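Side-chain contacts in glycerate dehydrogenase related protein (Thermoplasma acidophilum, PDB 3GVX), which probably reduces glyoxylate or hydroxypyruvate with NAD(P)H as a member of the D-isomer specific 2-hydroxyacid dehydrogenase family: residues Ile53-Ser57 with Ala58-His62; Met265-Ala268 with Ile269-Phe273. All coordinates share one frame; numbering follows the deposited sequence.

Contact 1: Ile53-Ser57 with Ala58-His62; sequences IQAIS and AGVDH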
loop_
_atom_site.group_PDB
_atom_site.type_symbol
_atom_site.label_atom_id
_atom_site.label_comp_id
_atom_site.label_asym_id
_atom_site.label_seq_id
_atom_site.Cartn_x
_atom_site.Cartn_y
_atom_site.Cartn_z
ATOM N N ILE B 53 8.726 32.500 -5.566
ATOM C CA ILE B 53 7.282 32.558 -5.555
ATOM C C ILE B 53 6.729 31.151 -5.605
ATOM O O ILE B 53 7.044 30.375 -6.507
ATOM C CB ILE B 53 6.769 33.370 -6.759
ATOM C CG1 ILE B 53 7.364 34.783 -6.697
ATOM C CG2 ILE B 53 5.243 33.411 -6.765
ATOM C CD1 ILE B 53 7.029 35.666 -7.867
ATOM N N GLN B 54 5.899 30.824 -4.625
ATOM C CA GLN B 54 5.308 29.495 -4.522
ATOM C C GLN B 54 3.795 29.457 -4.722
ATOM O O GLN B 54 3.044 29.928 -3.871
ATOM C CB GLN B 54 5.634 28.894 -3.157
ATOM C CG GLN B 54 5.027 27.531 -2.937
ATOM C CD GLN B 54 5.786 26.432 -3.642
ATOM O OE1 GLN B 54 6.966 26.203 -3.373
ATOM N NE2 GLN B 54 5.110 25.744 -4.560
ATOM N N ALA B 55 3.351 28.889 -5.840
ATOM C CA ALA B 55 1.930 28.742 -6.119
ATOM C C ALA B 55 1.467 27.536 -5.298
ATOM O O ALA B 55 2.228 26.591 -5.077
ATOM C CB ALA B 55 1.702 28.478 -7.606
ATOM N N ILE B 56 0.228 27.564 -4.832
ATOM C CA ILE B 56 -0.269 26.448 -4.038
ATOM C C ILE B 56 -1.011 25.464 -4.914
ATOM O O ILE B 56 -1.375 24.389 -4.469
ATOM C CB ILE B 56 -1.201 26.917 -2.916
ATOM C CG1 ILE B 56 -2.405 27.635 -3.515
ATOM C CG2 ILE B 56 -0.432 27.808 -1.957
ATOM C CD1 ILE B 56 -3.638 27.609 -2.655
ATOM N N SER B 57 -1.236 25.837 -6.169
ATOM C CA SER B 57 -1.926 24.959 -7.111
ATOM C C SER B 57 -0.921 24.084 -7.852
ATOM O O SER B 57 0.286 24.322 -7.790
ATOM C CB SER B 57 -2.759 25.776 -8.106
ATOM O OG SER B 57 -1.946 26.650 -8.856
ATOM N N ALA B 58 -1.433 23.087 -8.564
ATOM C CA ALA B 58 -0.609 22.150 -9.328
ATOM C C ALA B 58 -0.003 22.790 -10.569
ATOM O O ALA B 58 1.145 22.522 -10.918
ATOM C CB ALA B 58 -1.446 20.942 -9.720
ATOM N N GLY B 59 -0.785 23.641 -11.223
ATOM C CA GLY B 59 -0.329 24.323 -12.425
ATOM C C GLY B 59 -0.191 25.829 -12.257
ATOM O O GLY B 59 -0.767 26.434 -11.348
ATOM N N VAL B 60 0.572 26.435 -13.156
ATOM C CA VAL B 60 0.812 27.863 -13.118
ATOM C C VAL B 60 0.359 28.573 -14.382
ATOM O O VAL B 60 0.625 29.754 -14.559
ATOM C CB VAL B 60 2.295 28.151 -12.952
ATOM C CG1 VAL B 60 2.800 27.614 -11.618
ATOM C CG2 VAL B 60 3.050 27.542 -14.126
ATOM N N ASP B 61 -0.330 27.868 -15.262
ATOM C CA ASP B 61 -0.744 28.510 -16.495
ATOM C C ASP B 61 -1.626 29.739 -16.318
ATOM O O ASP B 61 -1.702 30.580 -17.204
ATOM C CB ASP B 61 -1.388 27.474 -17.420
ATOM C CG ASP B 61 -0.461 26.289 -17.677
ATOM O OD1 ASP B 61 0.729 26.517 -17.993
ATOM O OD2 ASP B 61 -0.910 25.131 -17.546
ATOM N N HIS B 62 -2.264 29.864 -15.162
ATOM C CA HIS B 62 -3.123 31.021 -14.877
ATOM C C HIS B 62 -2.299 32.145 -14.243
ATOM O O HIS B 62 -2.825 33.197 -13.895
ATOM C CB HIS B 62 -4.248 30.649 -13.902
ATOM C CG HIS B 62 -3.758 29.992 -12.658
ATOM N ND1 HIS B 62 -4.020 30.496 -11.402
ATOM C CD2 HIS B 62 -3.000 28.894 -12.477
ATOM C CE1 HIS B 62 -3.437 29.726 -10.501
ATOM N NE2 HIS B 62 -2.810 28.746 -11.124
#

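Contact 2: Met265-Ala268 with Ile269-Phe273; sequences MDIA and IQLAF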
loop_
_atom_site.group_PDB
_atom_site.type_symbol
_atom_site.label_atom_id
_atom_site.label_comp_id
_atom_site.label_asym_id
_atom_site.label_seq_id
_atom_site.Cartn_x
_atom_site.Cartn_y
_atom_site.Cartn_z
HETATM N N MSE B 265 -7.189 19.168 -1.913
HETATM C CA MSE B 265 -6.895 18.286 -0.824
HETATM C C MSE B 265 -6.236 19.158 0.235
HETATM O O MSE B 265 -5.398 20.004 -0.081
HETATM C CB MSE B 265 -5.998 17.182 -1.348
HETATM C CG MSE B 265 -6.731 16.330 -2.390
HETATM SE SE MSE B 265 -5.699 15.057 -3.143
HETATM C CE MSE B 265 -5.375 14.072 -1.740
ATOM N N ASP B 266 -6.665 18.976 1.486
ATOM C CA ASP B 266 -6.161 19.742 2.635
ATOM C C ASP B 266 -4.681 19.648 2.800
ATOM O O ASP B 266 -4.069 20.421 3.516
ATOM C CB ASP B 266 -6.745 19.229 3.945
ATOM C CG ASP B 266 -8.235 19.286 3.978
ATOM O OD1 ASP B 266 -8.811 20.052 3.175
ATOM O OD2 ASP B 266 -8.828 18.574 4.814
ATOM N N ILE B 267 -4.121 18.651 2.157
ATOM C CA ILE B 267 -2.719 18.384 2.235
ATOM C C ILE B 267 -1.873 19.246 1.285
ATOM O O ILE B 267 -0.680 19.448 1.520
ATOM C CB ILE B 267 -2.555 16.860 2.027
ATOM C CG1 ILE B 267 -1.909 16.257 3.276
ATOM C CG2 ILE B 267 -1.923 16.545 0.683
ATOM C CD1 ILE B 267 -0.742 17.048 3.852
ATOM N N ALA B 268 -2.507 19.767 0.234
ATOM C CA ALA B 268 -1.837 20.615 -0.758
ATOM C C ALA B 268 -1.186 21.836 -0.124
ATOM O O ALA B 268 -0.022 22.118 -0.368
ATOM C CB ALA B 268 -2.831 21.047 -1.837
ATOM N N ILE B 269 -1.928 22.535 0.727
ATOM C CA ILE B 269 -1.398 23.729 1.368
ATOM C C ILE B 269 -0.152 23.462 2.203
ATOM O O ILE B 269 0.781 24.255 2.198
ATOM C CB ILE B 269 -2.505 24.463 2.194
ATOM C CG1 ILE B 269 -2.017 25.870 2.565
ATOM C CG2 ILE B 269 -2.945 23.624 3.390
ATOM C CD1 ILE B 269 -1.838 26.788 1.346
ATOM N N GLN B 270 -0.105 22.321 2.883
ATOM C CA GLN B 270 1.067 21.987 3.685
ATOM C C GLN B 270 2.278 21.705 2.823
ATOM O O GLN B 270 3.381 22.129 3.137
ATOM C CB GLN B 270 0.797 20.778 4.566
ATOM C CG GLN B 270 1.883 20.530 5.585
ATOM C CD GLN B 270 1.489 19.462 6.579
ATOM O OE1 GLN B 270 0.340 19.408 7.022
ATOM N NE2 GLN B 270 2.438 18.610 6.939
ATOM N N LEU B 271 2.065 20.965 1.741
ATOM C CA LEU B 271 3.151 20.643 0.816
ATOM C C LEU B 271 3.709 21.934 0.213
ATOM O O LEU B 271 4.911 22.043 -0.027
ATOM C CB LEU B 271 2.656 19.697 -0.290
ATOM C CG LEU B 271 2.245 18.286 0.172
ATOM C CD1 LEU B 271 1.416 17.604 -0.914
ATOM C CD2 LEU B 271 3.492 17.475 0.540
ATOM N N ALA B 272 2.830 22.910 -0.013
ATOM C CA ALA B 272 3.241 24.201 -0.563
ATOM C C ALA B 272 4.229 24.881 0.383
ATOM O O ALA B 272 5.307 25.284 -0.032
ATOM C CB ALA B 272 2.014 25.100 -0.809
ATOM N N PHE B 273 3.884 24.981 1.662
ATOM C CA PHE B 273 4.794 25.615 2.622
ATOM C C PHE B 273 6.073 24.831 2.800
ATOM O O PHE B 273 7.149 25.398 2.971
ATOM C CB PHE B 273 4.140 25.793 4.004
ATOM C CG PHE B 273 3.013 26.784 4.028
ATOM C CD1 PHE B 273 3.140 28.025 3.436
ATOM C CD2 PHE B 273 1.818 26.472 4.634
ATOM C CE1 PHE B 273 2.092 28.929 3.443
ATOM C CE2 PHE B 273 0.778 27.375 4.643
ATOM C CZ PHE B 273 0.919 28.602 4.044
HETATM O O HOH W 1 -4.857 22.383 0.786
#

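Contact 1: Ile53-Ser57 with Ala58-His62
The imidazole of His-62 turns an edge, not a face, toward Ser-57 and Gly-59: the hydroxyl OG of Ser-57 and the carbonyl oxygen of Gly-59 both lie close to the ring plane on its NE2 side. From NE2 the ring donates a hydrogen bond to Gly-59 O, 3.1 Å away; the bond is bent, 136° at the hydrogen, and reaches the oxygen from above the carbonyl plane. Ser-57 takes the better-placed approach to the same acceptor, its OG donating to Gly-59 O over 2.8 Å within the carbonyl plane. One backbone oxygen thus collects two side-chain donors, one from each end of the turn. Ser-57 OG also lies 3.2 Å from His-62 NE2. The serine hydroxyl reaches Gly-59 because chi1 of 60° sets OG between the backbone N and the carbonyl carbon, directed at the carbonyl two residues on. A valine in place of Ser-57 would probably cost Gly-59 O its in-plane donor, leaving the bent bond from His-62 as the remainder of the pair. On the strand side of the turn the contact is apolar, CB of Ala-55 resting 4.2 Å from CG1 of Val-60, while Val-60 also packs on Leu-74 of the neighbouring strand. At the end of strand 52-55, the Gln-54 amide bends at chi2 toward the next residue, where NE2 donates almost straight to Ala-55 O, at 3.0 Å. The chemistry is that of a loop leaving a parallel strand, where two side-chain donors on one main-chain carbonyl probably help fix a path that lacks regular secondary structure.

Contact 2: Met265-Ala268 with Ile269-Phe273
Residues Met-265, present as selenomethionine, to Phe-273 form a local contact along the first turns of helix 266-279, where Ile-267 meets Gln-270 and Leu-271 one turn further on. The carbonyl oxygen of Ile-267 receives Leu-271 N at 3.1 Å in a nearly straight bond of 164°, and Gln-270 N adds a weak, strongly bent one. Ala-268 O likewise receives the N-H four residues on, Ala-272 N at 3.0 Å. At this end of the helix, Met-265 O and Ile-269 N are 4.4 Å apart, and a water bridges them, donating to Met-265 O at 2.6 Å and accepting from Ile-269 N at 2.9 Å. The side chains follow the same spacing. CG2 of Ile-267 lies 3.8 Å from CD1 of Leu-271, the two branches slanting past each other, while CD1 of Ile-267 comes within 4.1 Å of CB of Gln-270. Chi1 of Ile-269, -166°, turns CG1 opposite the backbone N and brings CG2 back to 3.4 Å from Asp-266 O. Ile-267 and Leu-271 share one flank of the helix, covered by Ala-80 of helix 79-97 and by Tyr-121 of the second subunit; Ile-269 and Phe-273 instead pack on helix 11-20. The i to i+4 bonding and the side-chain contacts three and four residues apart are those of an alpha-helix, here packed between helices 11-20 and 79-97 and against the second subunit.

In the fold
Contact 1 and contact 2 are far apart in sequence, yet their centres lie about 12 Å apart and they touch directly. Helix 266-279 packs beside the end of strand 52-55: CG2 of Ile-56 meets CD1 of Ile-269 at 3.7 Å and CB of Ala-272 at 3.8 Å. Asn-77 joins both, its ND2 donating to Ile-56 O in contact 1 and to Ala-268 O in contact 2. The helix thus packs against the five-stranded parallel sheet, as in other D-2-hydroxyacid dehydrogenases, whose substrate-binding domain is built from both ends of the chain, separate from the seven-stranded sheet that probably binds NAD. A potassium ion lies about 8 Å from the side chain of Met-265, beyond direct coordination by it.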